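Local coordinates for protein unsaturated glucuronyl hydrolase (Streptococcus agalactiae, PDB 2ZZR) that is a family 88 glycoside hydrolase of alpha-barrel fold that releases the unsaturated uronic acid from hyaluronan, chondroitin and heparin disaccharides, at residues W78-E82 against A125-I129; F156-W160 against Y169-C175; I179-F183 against Y194-V199. One frame throughout, in Å; residues are numbered along the deposited sequence.

The three contacts follow one another along the chain within the family 88 region of the alpha barrel. Interaction 2 lies at the active site: its second segment ends in a turn that carries Asp174, the probable proton donor, and the Trp160 side chain is about 5 Å from that of Asp114, the probable nucleophile. Interaction 3 adjoins it, with centres about 14 Å apart, and the two share an apolar seam in which Ile157 CD1 lies 3.6 Å from Ile179 CG2 and 3.7 Å from Leu182 CD1. Interaction 1 joins two earlier helices away from the annotated sites; its centre is about 28 Å from that of interaction 2 and about 22 Å from that of interaction 3.

Interaction 1: W78-E82 against A125-I129; sequences WLAYE and AEYRI
Trp78 bridges two nearly parallel helices of the alpha barrel in a largely apolar helix-helix contact, the segments 78-82 and 125-129 running 19° apart with their axes 11.0 Å from each other. That wide spacing is filled mainly by the indole and by Ile129. Indole CD1 lies 3.5 Å from Ala125 CB, while the Glu126 backbone N and CA lie over one face and its extended chain passes the CZ2-CH2 rim, Glu126 CB 3.4 Å from Trp78 CZ2. The Glu126 carboxylate is turned 41° from the indole plane, and its OE2 is hydrogen-bonded to His94. Ile129 wedges between three residues of the other helix. With CG1 anti to its own carbonyl carbon (chi1 -68°), it sends CD1 to 3.8 Å from Trp78 CE3, and the same methyl rests against the Glu82 chain. Its other branch, CG2, meets the rim of Tyr81 close to the ring plane, 3.7 Å from CE1. The polar end of Glu82 is held by the C-terminal tail, through Tyr396 and Trp393 and a salt bridge to Lys391. Helix 87-105 packs on Trp78 and Tyr81 as well as on Glu126, whereas Tyr396 of the tail touches Trp78 and Ala125.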
ATOM      1  N   TRP A  78       9.432   7.769 -10.233  1.00 16.58           N
ATOM      2  CA  TRP A  78      10.454   6.723 -10.374  1.00 16.73           C
ATOM      3  C   TRP A  78       9.952   5.558 -11.223  1.00 16.92           C
ATOM      4  O   TRP A  78      10.706   5.015 -12.037  1.00 16.83           O
ATOM      5  CB  TRP A  78      10.959   6.206  -9.021  1.00 16.71           C
ATOM      6  CG  TRP A  78      11.865   7.141  -8.274  1.00 17.19           C
ATOM      7  CD1 TRP A  78      11.719   7.561  -6.980  1.00 16.90           C
ATOM      8  CD2 TRP A  78      13.056   7.773  -8.769  1.00 17.68           C
ATOM      9  NE1 TRP A  78      12.747   8.406  -6.635  1.00 18.22           N
ATOM     10  CE2 TRP A  78      13.579   8.560  -7.716  1.00 17.88           C
ATOM     11  CE3 TRP A  78      13.726   7.757 -10.003  1.00 18.31           C
ATOM     12  CZ2 TRP A  78      14.740   9.332  -7.859  1.00 17.71           C
ATOM     13  CZ3 TRP A  78      14.884   8.519 -10.142  1.00 17.28           C
ATOM     14  CH2 TRP A  78      15.383   9.289  -9.075  1.00 17.46           C
ATOM     15  N   LEU A  79       8.685   5.184 -11.050  1.00 16.82           N
ATOM     16  CA  LEU A  79       8.108   4.117 -11.868  1.00 16.80           C
ATOM     17  C   LEU A  79       8.112   4.503 -13.341  1.00 17.60           C
ATOM     18  O   LEU A  79       8.484   3.698 -14.198  1.00 17.94           O
ATOM     19  CB  LEU A  79       6.691   3.793 -11.422  1.00 16.42           C
ATOM     20  CG  LEU A  79       6.617   3.048 -10.093  1.00 15.21           C
ATOM     21  CD1 LEU A  79       5.163   2.959  -9.689  1.00 14.54           C
ATOM     22  CD2 LEU A  79       7.239   1.648 -10.200  1.00 14.61           C
ATOM     23  N   ALA A  80       7.705   5.741 -13.616  1.00 17.72           N
ATOM     24  CA  ALA A  80       7.720   6.285 -14.974  1.00 18.70           C
ATOM     25  C   ALA A  80       9.146   6.289 -15.528  1.00 19.40           C
ATOM     26  O   ALA A  80       9.369   5.941 -16.698  1.00 19.42           O
ATOM     27  CB  ALA A  80       7.133   7.699 -14.981  1.00 18.32           C
ATOM     28  N   TYR A  81      10.100   6.673 -14.682  1.00 19.86           N
ATOM     29  CA  TYR A  81      11.515   6.711 -15.046  1.00 20.97           C
ATOM     30  C   TYR A  81      12.057   5.331 -15.422  1.00 21.50           C
ATOM     31  O   TYR A  81      12.855   5.203 -16.351  1.00 21.74           O
ATOM     32  CB  TYR A  81      12.351   7.325 -13.919  1.00 21.25           C
ATOM     33  CG  TYR A  81      13.837   7.336 -14.198  1.00 21.37           C
ATOM     34  CD1 TYR A  81      14.704   6.491 -13.506  1.00 21.76           C
ATOM     35  CD2 TYR A  81      14.376   8.182 -15.171  1.00 22.15           C
ATOM     36  CE1 TYR A  81      16.073   6.495 -13.768  1.00 22.60           C
ATOM     37  CE2 TYR A  81      15.735   8.191 -15.440  1.00 21.49           C
ATOM     38  CZ  TYR A  81      16.576   7.347 -14.739  1.00 22.38           C
ATOM     39  OH  TYR A  81      17.924   7.353 -14.999  1.00 22.54           O
ATOM     40  N   GLU A  82      11.624   4.299 -14.702  1.00 21.52           N
ATOM     41  CA  GLU A  82      11.995   2.932 -15.053  1.00 21.93           C
ATOM     42  C   GLU A  82      11.456   2.535 -16.416  1.00 22.37           C
ATOM     43  O   GLU A  82      12.085   1.755 -17.134  1.00 22.81           O
ATOM     44  CB  GLU A  82      11.495   1.951 -14.003  1.00 21.69           C
ATOM     45  CG  GLU A  82      12.174   2.132 -12.667  1.00 21.26           C
ATOM     46  CD  GLU A  82      12.077   0.901 -11.815  1.00 22.18           C
ATOM     47  OE1 GLU A  82      11.664   1.019 -10.645  1.00 19.68           O
ATOM     48  OE2 GLU A  82      12.419  -0.183 -12.323  1.00 22.74           O
ATOM     49  N   ALA A 125      13.557   3.886  -3.328  1.00 15.60           N
ATOM     50  CA  ALA A 125      13.363   3.740  -4.772  1.00 16.12           C
ATOM     51  C   ALA A 125      14.591   4.193  -5.555  1.00 16.87           C
ATOM     52  O   ALA A 125      15.108   3.437  -6.388  1.00 16.30           O
ATOM     53  CB  ALA A 125      12.147   4.502  -5.232  1.00 16.08           C
ATOM     54  N   GLU A 126      15.063   5.415  -5.294  1.00 17.16           N
ATOM     55  CA  GLU A 126      16.243   5.887  -6.018  1.00 18.01           C
ATOM     56  C   GLU A 126      17.456   5.015  -5.741  1.00 18.52           C
ATOM     57  O   GLU A 126      18.214   4.701  -6.662  1.00 19.03           O
ATOM     58  CB  GLU A 126      16.581   7.355  -5.761  1.00 17.90           C
ATOM     59  CG  GLU A 126      17.723   7.783  -6.703  1.00 18.93           C
ATOM     60  CD  GLU A 126      18.025   9.259  -6.722  1.00 20.76           C
ATOM     61  OE1 GLU A 126      18.569   9.716  -7.754  1.00 21.51           O
ATOM     62  OE2 GLU A 126      17.746   9.955  -5.724  1.00 20.55           O
ATOM     63  N   TYR A 127      17.637   4.616  -4.480  1.00 19.10           N
ATOM     64  CA  TYR A 127      18.748   3.742  -4.129  1.00 19.67           C
ATOM     65  C   TYR A 127      18.745   2.442  -4.941  1.00 19.62           C
ATOM     66  O   TYR A 127      19.797   2.014  -5.417  1.00 19.27           O
ATOM     67  CB  TYR A 127      18.803   3.445  -2.629  1.00 20.42           C
ATOM     68  CG  TYR A 127      20.034   2.643  -2.259  1.00 21.67           C
ATOM     69  CD1 TYR A 127      19.935   1.292  -1.925  1.00 22.30           C
ATOM     70  CD2 TYR A 127      21.303   3.229  -2.285  1.00 21.96           C
ATOM     71  CE1 TYR A 127      21.068   0.548  -1.596  1.00 23.16           C
ATOM     72  CE2 TYR A 127      22.445   2.491  -1.962  1.00 23.01           C
ATOM     73  CZ  TYR A 127      22.318   1.155  -1.624  1.00 22.85           C
ATOM     74  OH  TYR A 127      23.433   0.417  -1.309  1.00 23.77           O
ATOM     75  N   ARG A 128      17.571   1.825  -5.097  1.00 19.55           N
ATOM     76  CA  ARG A 128      17.421   0.634  -5.947  1.00 19.83           C
ATOM     77  C   ARG A 128      17.872   0.913  -7.373  1.00 20.09           C
ATOM     78  O   ARG A 128      18.543   0.085  -8.002  1.00 20.25           O
ATOM     79  CB  ARG A 128      15.962   0.177  -6.017  1.00 19.79           C
ATOM     80  CG  ARG A 128      15.326  -0.162  -4.698  1.00 19.44           C
ATOM     81  CD  ARG A 128      15.875  -1.435  -4.121  1.00 19.84           C
ATOM     82  NE  ARG A 128      14.977  -1.941  -3.086  1.00 17.79           N
ATOM     83  CZ  ARG A 128      15.363  -2.640  -2.027  1.00 18.47           C
ATOM     84  NH1 ARG A 128      14.452  -3.058  -1.161  1.00 17.59           N
ATOM     85  NH2 ARG A 128      16.643  -2.936  -1.835  1.00 18.14           N
ATOM     86  N   ILE A 129      17.478   2.080  -7.874  1.00 20.09           N
ATOM     87  CA  ILE A 129      17.625   2.418  -9.283  1.00 20.52           C
ATOM     88  C   ILE A 129      19.068   2.788  -9.643  1.00 21.09           C
ATOM     89  O   ILE A 129      19.612   2.289 -10.638  1.00 21.20           O
ATOM     90  CB  ILE A 129      16.618   3.521  -9.701  1.00 20.53           C
ATOM     91  CG1 ILE A 129      15.187   2.966  -9.653  1.00 20.25           C
ATOM     92  CG2 ILE A 129      16.936   4.057 -11.105  1.00 20.52           C
ATOM     93  CD1 ILE A 129      14.084   4.021  -9.686  1.00 20.25           C
TER

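Interaction 2: F156-W160 against Y169-C175; sequences FIQAW and YRLIIDC
Ala159 and Arg170 join the two segments through a single direct backbone hydrogen bond, Ala159 N to Arg170 O at 3.0 Å and nearly straight at 170°. The same carbonyl also receives a CA-H...O contact from Gln158, and the chains come closest at Gln158 CA and Leu171 CA, 5.2 Å apart. One water donates to Ile157 O and accepts from Ile172 N, linking the two chains where they cross. Segment 156-160 lies against strand 170-172 without being its sheet neighbour: that strand is the edge of an antiparallel three-stranded sheet and pairs with 219-222, whereas 156-157 pairs with 150-151. Beyond the strand, a type I turn from Ile172 to Cys175, closed by Cys175 N to Ile172 O, presents Asp174, the probable proton donor, whose OD2 is hydrogen-bonded to His113. The turn also sets Cys175 SG against Ile157 CB. Arg170 carries the polar side of the contact. Its chain bends at chi2 (-143°) and brings the guanidinium back across the other segment, where NH2 donates to Trp160 O at 2.8 Å with the acceptor close to the guanidinium plane. NH2 has a further partner in His168 O, and NH1 makes a weak bond to the Trp160 carbonyl. NH1 also stands over one face of the indole in a cation-pi contact, with Arg170 CZ 4.5 Å from the centroid of the six-membered ring and the two planes 81° apart, while Ala159 CB lies over a face of the guanidinium. Beside Arg170, Ala159 CB reaches Ile172 CD1 at 3.6 Å. At the far end Phe156 points an edge into the face of Tyr169, a T-shaped pair with centroids 5.0 Å apart; Tyr169 OH is hydrogen-bonded to Lys153 O.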
ATOM      1  N   PHE A 156       5.312  -3.933  19.094  1.00 17.02           N
ATOM      2  CA  PHE A 156       4.711  -3.304  17.919  1.00 16.47           C
ATOM      3  C   PHE A 156       5.157  -1.856  17.777  1.00 16.20           C
ATOM      4  O   PHE A 156       5.618  -1.230  18.744  1.00 16.26           O
ATOM      5  CB  PHE A 156       3.182  -3.372  17.998  1.00 16.33           C
ATOM      6  CG  PHE A 156       2.596  -2.521  19.100  1.00 16.07           C
ATOM      7  CD1 PHE A 156       2.522  -3.006  20.402  1.00 17.10           C
ATOM      8  CD2 PHE A 156       2.131  -1.235  18.832  1.00 16.51           C
ATOM      9  CE1 PHE A 156       1.998  -2.221  21.429  1.00 17.69           C
ATOM     10  CE2 PHE A 156       1.604  -0.437  19.848  1.00 17.01           C
ATOM     11  CZ  PHE A 156       1.537  -0.938  21.151  1.00 17.51           C
ATOM     12  N   ILE A 157       5.021  -1.329  16.563  1.00 15.50           N
ATOM     13  CA  ILE A 157       5.291   0.082  16.290  1.00 15.36           C
ATOM     14  C   ILE A 157       4.001   0.848  16.546  1.00 14.97           C
ATOM     15  O   ILE A 157       2.979   0.605  15.887  1.00 15.15           O
ATOM     16  CB  ILE A 157       5.762   0.305  14.826  1.00 15.12           C
ATOM     17  CG1 ILE A 157       7.068  -0.456  14.575  1.00 16.17           C
ATOM     18  CG2 ILE A 157       5.926   1.806  14.525  1.00 15.02           C
ATOM     19  CD1 ILE A 157       7.394  -0.647  13.120  1.00 17.27           C
ATOM     20  N   GLN A 158       4.045   1.757  17.515  1.00 15.16           N
ATOM     21  CA  GLN A 158       2.859   2.523  17.881  1.00 15.36           C
ATOM     22  C   GLN A 158       2.508   3.559  16.822  1.00 15.19           C
ATOM     23  O   GLN A 158       3.387   4.264  16.308  1.00 15.07           O
ATOM     24  CB  GLN A 158       3.027   3.199  19.249  1.00 15.34           C
ATOM     25  CG  GLN A 158       1.696   3.721  19.823  1.00 16.16           C
ATOM     26  CD  GLN A 158       1.856   4.579  21.066  1.00 16.34           C
ATOM     27  OE1 GLN A 158       1.084   5.524  21.289  1.00 19.72           O
ATOM     28  NE2 GLN A 158       2.846   4.261  21.882  1.00 14.81           N
ATOM     29  N   ALA A 159       1.220   3.641  16.507  1.00 15.14           N
ATOM     30  CA  ALA A 159       0.694   4.661  15.602  1.00 15.45           C
ATOM     31  C   ALA A 159       0.841   6.055  16.225  1.00 16.01           C
ATOM     32  O   ALA A 159       1.181   6.180  17.414  1.00 15.31           O
ATOM     33  CB  ALA A 159      -0.761   4.365  15.280  1.00 15.43           C
ATOM     34  N   TRP A 160       0.611   7.090  15.412  1.00 16.01           N
ATOM     35  CA  TRP A 160       0.675   8.484  15.865  1.00 16.73           C
ATOM     36  C   TRP A 160      -0.109   8.729  17.154  1.00 16.47           C
ATOM     37  O   TRP A 160      -1.111   8.055  17.431  1.00 16.01           O
ATOM     38  CB  TRP A 160       0.197   9.445  14.764  1.00 17.62           C
ATOM     39  CG  TRP A 160      -1.073   9.031  14.067  1.00 18.48           C
ATOM     40  CD1 TRP A 160      -1.172   8.326  12.894  1.00 19.66           C
ATOM     41  CD2 TRP A 160      -2.418   9.303  14.485  1.00 19.60           C
ATOM     42  NE1 TRP A 160      -2.493   8.141  12.565  1.00 20.09           N
ATOM     43  CE2 TRP A 160      -3.279   8.735  13.519  1.00 20.30           C
ATOM     44  CE3 TRP A 160      -2.981   9.979  15.577  1.00 19.59           C
ATOM     45  CZ2 TRP A 160      -4.673   8.813  13.616  1.00 19.95           C
ATOM     46  CZ3 TRP A 160      -4.367  10.062  15.671  1.00 19.43           C
ATOM     47  CH2 TRP A 160      -5.199   9.478  14.697  1.00 19.89           C
ATOM     48  N   TYR A 169      -2.311   3.681  22.660  1.00 17.47           N
ATOM     49  CA  TYR A 169      -1.343   2.579  22.625  1.00 17.50           C
ATOM     50  C   TYR A 169      -1.821   1.476  21.685  1.00 17.18           C
ATOM     51  O   TYR A 169      -2.431   0.483  22.101  1.00 17.34           O
ATOM     52  CB  TYR A 169      -1.130   2.054  24.044  1.00 17.63           C
ATOM     53  CG  TYR A 169       0.155   1.293  24.261  1.00 17.83           C
ATOM     54  CD1 TYR A 169       1.381   1.956  24.317  1.00 18.48           C
ATOM     55  CD2 TYR A 169       0.140  -0.086  24.447  1.00 17.98           C
ATOM     56  CE1 TYR A 169       2.562   1.259  24.538  1.00 19.15           C
ATOM     57  CE2 TYR A 169       1.318  -0.794  24.671  1.00 18.04           C
ATOM     58  CZ  TYR A 169       2.516  -0.116  24.719  1.00 18.38           C
ATOM     59  OH  TYR A 169       3.681  -0.806  24.939  1.00 19.16           O
ATOM     60  N   ARG A 170      -1.552   1.670  20.396  1.00 16.75           N
ATOM     61  CA  ARG A 170      -2.182   0.862  19.371  1.00 16.14           C
ATOM     62  C   ARG A 170      -1.307   0.785  18.127  1.00 16.05           C
ATOM     63  O   ARG A 170      -0.435   1.641  17.917  1.00 16.21           O
ATOM     64  CB  ARG A 170      -3.546   1.458  19.003  1.00 16.10           C
ATOM     65  CG  ARG A 170      -3.454   2.735  18.145  1.00 15.41           C
ATOM     66  CD  ARG A 170      -4.524   3.768  18.487  1.00 16.43           C
ATOM     67  NE  ARG A 170      -4.584   4.813  17.464  1.00 15.60           N
ATOM     68  CZ  ARG A 170      -3.735   5.836  17.366  1.00 15.85           C
ATOM     69  NH1 ARG A 170      -3.883   6.715  16.385  1.00 14.77           N
ATOM     70  NH2 ARG A 170      -2.740   5.986  18.236  1.00 16.95           N
ATOM     71  N   LEU A 171      -1.551  -0.247  17.321  1.00 16.08           N
ATOM     72  CA  LEU A 171      -0.992  -0.327  15.970  1.00 15.51           C
ATOM     73  C   LEU A 171      -2.115  -0.156  14.955  1.00 15.49           C
ATOM     74  O   LEU A 171      -3.290  -0.363  15.271  1.00 15.54           O
ATOM     75  CB  LEU A 171      -0.252  -1.657  15.744  1.00 15.64           C
ATOM     76  CG  LEU A 171      -0.999  -3.001  15.832  1.00 14.89           C
ATOM     77  CD1 LEU A 171      -1.851  -3.302  14.590  1.00 16.32           C
ATOM     78  CD2 LEU A 171      -0.015  -4.150  16.074  1.00 15.15           C
ATOM     79  N   ILE A 172      -1.750   0.205  13.728  1.00 15.06           N
ATOM     80  CA  ILE A 172      -2.709   0.314  12.637  1.00 15.47           C
ATOM     81  C   ILE A 172      -2.226  -0.617  11.523  1.00 15.19           C
ATOM     82  O   ILE A 172      -1.023  -0.807  11.359  1.00 15.24           O
ATOM     83  CB  ILE A 172      -2.867   1.790  12.170  1.00 15.19           C
ATOM     84  CG1 ILE A 172      -3.451   2.631  13.324  1.00 16.04           C
ATOM     85  CG2 ILE A 172      -3.752   1.894  10.923  1.00 16.53           C
ATOM     86  CD1 ILE A 172      -3.532   4.122  13.045  1.00 16.08           C
ATOM     87  N   ILE A 173      -3.161  -1.223  10.798  1.00 15.34           N
ATOM     88  CA  ILE A 173      -2.815  -2.288   9.849  1.00 15.50           C
ATOM     89  C   ILE A 173      -1.891  -1.823   8.716  1.00 15.58           C
ATOM     90  O   ILE A 173      -1.090  -2.615   8.194  1.00 15.33           O
ATOM     91  CB  ILE A 173      -4.076  -2.992   9.271  1.00 15.54           C
ATOM     92  CG1 ILE A 173      -3.670  -4.282   8.536  1.00 15.59           C
ATOM     93  CG2 ILE A 173      -4.909  -2.027   8.416  1.00 16.02           C
ATOM     94  CD1 ILE A 173      -4.817  -5.211   8.208  1.00 15.68           C
ATOM     95  N   ASP A 174      -1.981  -0.544   8.350  1.00 15.64           N
ATOM     96  CA  ASP A 174      -1.125  -0.039   7.268  1.00 15.78           C
ATOM     97  C   ASP A 174       0.362  -0.029   7.640  1.00 15.10           C
ATOM     98  O   ASP A 174       1.227   0.105   6.771  1.00 15.05           O
ATOM     99  CB  ASP A 174      -1.608   1.323   6.738  1.00 16.31           C
ATOM    100  CG  ASP A 174      -1.399   2.466   7.719  1.00 18.37           C
ATOM    101  OD1 ASP A 174      -1.632   3.616   7.301  1.00 22.93           O
ATOM    102  OD2 ASP A 174      -1.010   2.251   8.888  1.00 20.65           O
ATOM    103  N   CYS A 175       0.665  -0.206   8.926  1.00 14.52           N
ATOM    104  CA  CYS A 175       2.057  -0.274   9.361  1.00 14.15           C
ATOM    105  C   CYS A 175       2.775  -1.499   8.773  1.00 13.87           C
ATOM    106  O   CYS A 175       4.006  -1.537   8.721  1.00 13.96           O
ATOM    107  CB  CYS A 175       2.182  -0.239  10.889  1.00 14.30           C
ATOM    108  SG  CYS A 175       3.835   0.241  11.453  1.00 15.32           S
TER
HETATM  109  O   HOH W   1       1.068   1.266  13.868  1.00 13.03           O

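Interaction 3: I179-F183 against Y194-V199; sequences IQLLF and YRQVAV
Ala198 lies at the centre of this contact between segment 179-183, at the start of helix 180-189, and segment 194-199 of helix 192-209. Its small side chain lets Ile179 CA come within 5.3 Å of Ala198 CA; a separate close approach puts Leu182 CA 5.2 Å from Tyr194 CA. The methyl stands over one face of the Phe183 ring in a CH-pi contact, CB 3.7 Å from the centroid and 16° off the ring normal. Leu182 occupies the other tight region. With its CG anti to the carbonyl carbon (chi1 -58°), it drives CD1 to 3.6 Å from Val197 CG1, while its own CB packs on Ala198 CB. Tyr194 CB sits 3.3 Å from Leu182 O, and Ile179 CD1 is 3.4 Å from Ala198 O, so side-chain carbons lie against backbone carbonyl oxygens. Helix 133-147 and strand 156-157 close over Leu182 and Val197. Packing is looser on the side where the residues are partly exposed. There the rim of the Phe183 ring, at CE2, meets Val199 CG2 at 4.0 Å and Arg195 CG at 4.1 Å, both near the ring plane, and the extended Arg195 chain carries its guanidinium past Val199, which lies over one of its faces. Arg195 NH2 and Tyr194 OH both bond to other helices, at Lys261 O and Asp144. Between the segments the side chains meet without a hydrogen bond, through apolar packing, the CH-pi contact and carbon-to-carbonyl contacts, so the fit depends on shape.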
ATOM      1  N   ILE A 179       6.959  -1.424   7.747  1.00 12.42           N
ATOM      2  CA  ILE A 179       8.063  -2.220   8.300  1.00 12.43           C
ATOM      3  C   ILE A 179       9.032  -2.705   7.205  1.00 12.12           C
ATOM      4  O   ILE A 179      10.115  -3.202   7.501  1.00 12.69           O
ATOM      5  CB  ILE A 179       7.578  -3.416   9.176  1.00 12.62           C
ATOM      6  CG1 ILE A 179       6.809  -4.453   8.348  1.00 12.38           C
ATOM      7  CG2 ILE A 179       6.744  -2.906  10.360  1.00 12.92           C
ATOM      8  CD1 ILE A 179       6.461  -5.755   9.109  1.00 12.64           C
ATOM      9  N   GLN A 180       8.649  -2.550   5.944  1.00 12.45           N
ATOM     10  CA  GLN A 180       9.543  -2.938   4.847  1.00 12.33           C
ATOM     11  C   GLN A 180      10.814  -2.090   4.901  1.00 12.87           C
ATOM     12  O   GLN A 180      11.923  -2.583   4.646  1.00 13.02           O
ATOM     13  CB  GLN A 180       8.838  -2.838   3.489  1.00 12.44           C
ATOM     14  CG  GLN A 180       7.502  -3.615   3.408  1.00 13.19           C
ATOM     15  CD  GLN A 180       7.549  -5.017   4.026  1.00 14.04           C
ATOM     16  OE1 GLN A 180       6.686  -5.385   4.829  1.00 16.39           O
ATOM     17  NE2 GLN A 180       8.541  -5.802   3.643  1.00 10.85           N
ATOM     18  N   LEU A 181      10.637  -0.828   5.286  1.00 12.52           N
ATOM     19  CA  LEU A 181      11.740   0.101   5.533  1.00 13.13           C
ATOM     20  C   LEU A 181      12.735  -0.477   6.534  1.00 13.24           C
ATOM     21  O   LEU A 181      13.952  -0.335   6.373  1.00 13.48           O
ATOM     22  CB  LEU A 181      11.175   1.438   6.047  1.00 12.68           C
ATOM     23  CG  LEU A 181      12.124   2.520   6.576  1.00 12.59           C
ATOM     24  CD1 LEU A 181      13.094   2.955   5.479  1.00 13.40           C
ATOM     25  CD2 LEU A 181      11.315   3.697   7.089  1.00 13.25           C
ATOM     26  N   LEU A 182      12.212  -1.144   7.564  1.00 13.84           N
ATOM     27  CA  LEU A 182      13.057  -1.745   8.596  1.00 14.23           C
ATOM     28  C   LEU A 182      13.812  -2.976   8.099  1.00 14.64           C
ATOM     29  O   LEU A 182      14.977  -3.167   8.452  1.00 14.80           O
ATOM     30  CB  LEU A 182      12.248  -2.067   9.851  1.00 14.30           C
ATOM     31  CG  LEU A 182      11.535  -0.862  10.467  1.00 14.85           C
ATOM     32  CD1 LEU A 182      10.787  -1.295  11.714  1.00 16.37           C
ATOM     33  CD2 LEU A 182      12.518   0.272  10.788  1.00 16.24           C
ATOM     34  N   PHE A 183      13.162  -3.801   7.274  1.00 14.75           N
ATOM     35  CA  PHE A 183      13.849  -4.935   6.648  1.00 15.28           C
ATOM     36  C   PHE A 183      14.985  -4.448   5.742  1.00 15.57           C
ATOM     37  O   PHE A 183      16.041  -5.080   5.689  1.00 15.86           O
ATOM     38  CB  PHE A 183      12.887  -5.822   5.855  1.00 15.22           C
ATOM     39  CG  PHE A 183      11.997  -6.701   6.716  1.00 15.45           C
ATOM     40  CD1 PHE A 183      10.613  -6.649   6.577  1.00 15.86           C
ATOM     41  CD2 PHE A 183      12.545  -7.594   7.641  1.00 15.44           C
ATOM     42  CE1 PHE A 183       9.781  -7.467   7.351  1.00 15.12           C
ATOM     43  CE2 PHE A 183      11.723  -8.414   8.423  1.00 15.25           C
ATOM     44  CZ  PHE A 183      10.336  -8.349   8.276  1.00 15.24           C
ATOM     45  N   TYR A 194      16.676  -3.786  13.749  1.00 20.14           N
ATOM     46  CA  TYR A 194      15.724  -3.419  12.699  1.00 19.55           C
ATOM     47  C   TYR A 194      14.817  -4.597  12.355  1.00 19.32           C
ATOM     48  O   TYR A 194      13.594  -4.447  12.250  1.00 18.81           O
ATOM     49  CB  TYR A 194      16.450  -2.979  11.430  1.00 19.65           C
ATOM     50  CG  TYR A 194      17.217  -1.678  11.511  1.00 19.47           C
ATOM     51  CD1 TYR A 194      18.583  -1.649  11.243  1.00 19.19           C
ATOM     52  CD2 TYR A 194      16.575  -0.473  11.813  1.00 19.27           C
ATOM     53  CE1 TYR A 194      19.305  -0.454  11.294  1.00 18.97           C
ATOM     54  CE2 TYR A 194      17.290   0.732  11.868  1.00 19.72           C
ATOM     55  CZ  TYR A 194      18.655   0.726  11.602  1.00 20.04           C
ATOM     56  OH  TYR A 194      19.380   1.898  11.638  1.00 19.98           O
ATOM     57  N   ARG A 195      15.431  -5.765  12.161  1.00 18.92           N
ATOM     58  CA  ARG A 195      14.705  -6.971  11.781  1.00 19.03           C
ATOM     59  C   ARG A 195      13.805  -7.452  12.920  1.00 18.67           C
ATOM     60  O   ARG A 195      12.660  -7.830  12.688  1.00 18.15           O
ATOM     61  CB  ARG A 195      15.671  -8.084  11.349  1.00 18.72           C
ATOM     62  CG  ARG A 195      14.949  -9.320  10.820  1.00 20.11           C
ATOM     63  CD  ARG A 195      15.878 -10.410  10.295  1.00 20.19           C
ATOM     64  NE  ARG A 195      15.099 -11.357   9.492  1.00 24.41           N
ATOM     65  CZ  ARG A 195      14.383 -12.363   9.992  1.00 25.48           C
ATOM     66  NH1 ARG A 195      14.358 -12.587  11.303  1.00 26.49           N
ATOM     67  NH2 ARG A 195      13.693 -13.154   9.176  1.00 25.93           N
ATOM     68  N   GLN A 196      14.330  -7.426  14.145  1.00 18.86           N
ATOM     69  CA  GLN A 196      13.568  -7.839  15.325  1.00 19.45           C
ATOM     70  C   GLN A 196      12.280  -7.041  15.488  1.00 18.24           C
ATOM     71  O   GLN A 196      11.225  -7.617  15.729  1.00 18.14           O
ATOM     72  CB  GLN A 196      14.427  -7.748  16.590  1.00 19.63           C
ATOM     73  CG  GLN A 196      15.507  -8.817  16.650  1.00 22.13           C
ATOM     74  CD  GLN A 196      16.579  -8.559  17.703  1.00 22.45           C
ATOM     75  OE1 GLN A 196      16.763  -7.432  18.182  1.00 27.51           O
ATOM     76  NE2 GLN A 196      17.310  -9.613  18.054  1.00 25.68           N
ATOM     77  N   VAL A 197      12.371  -5.722  15.344  1.00 17.57           N
ATOM     78  CA  VAL A 197      11.194  -4.851  15.421  1.00 16.63           C
ATOM     79  C   VAL A 197      10.192  -5.173  14.306  1.00 16.21           C
ATOM     80  O   VAL A 197       8.988  -5.297  14.563  1.00 16.04           O
ATOM     81  CB  VAL A 197      11.596  -3.361  15.398  1.00 16.83           C
ATOM     82  CG1 VAL A 197      10.391  -2.461  15.129  1.00 17.04           C
ATOM     83  CG2 VAL A 197      12.256  -2.977  16.708  1.00 16.14           C
ATOM     84  N   ALA A 198      10.690  -5.324  13.077  1.00 15.61           N
ATOM     85  CA  ALA A 198       9.827  -5.659  11.940  1.00 15.08           C
ATOM     86  C   ALA A 198       9.090  -6.983  12.156  1.00 14.79           C
ATOM     87  O   ALA A 198       7.872  -7.081  11.957  1.00 14.09           O
ATOM     88  CB  ALA A 198      10.638  -5.688  10.642  1.00 15.56           C
ATOM     89  N   VAL A 199       9.832  -8.000  12.578  1.00 14.68           N
ATOM     90  CA  VAL A 199       9.257  -9.322  12.796  1.00 14.90           C
ATOM     91  C   VAL A 199       8.227  -9.303  13.931  1.00 14.80           C
ATOM     92  O   VAL A 199       7.113  -9.817  13.766  1.00 14.77           O
ATOM     93  CB  VAL A 199      10.365 -10.366  13.057  1.00 14.60           C
ATOM     94  CG1 VAL A 199       9.768 -11.689  13.522  1.00 15.38           C
ATOM     95  CG2 VAL A 199      11.192 -10.555  11.796  1.00 15.19           C
TER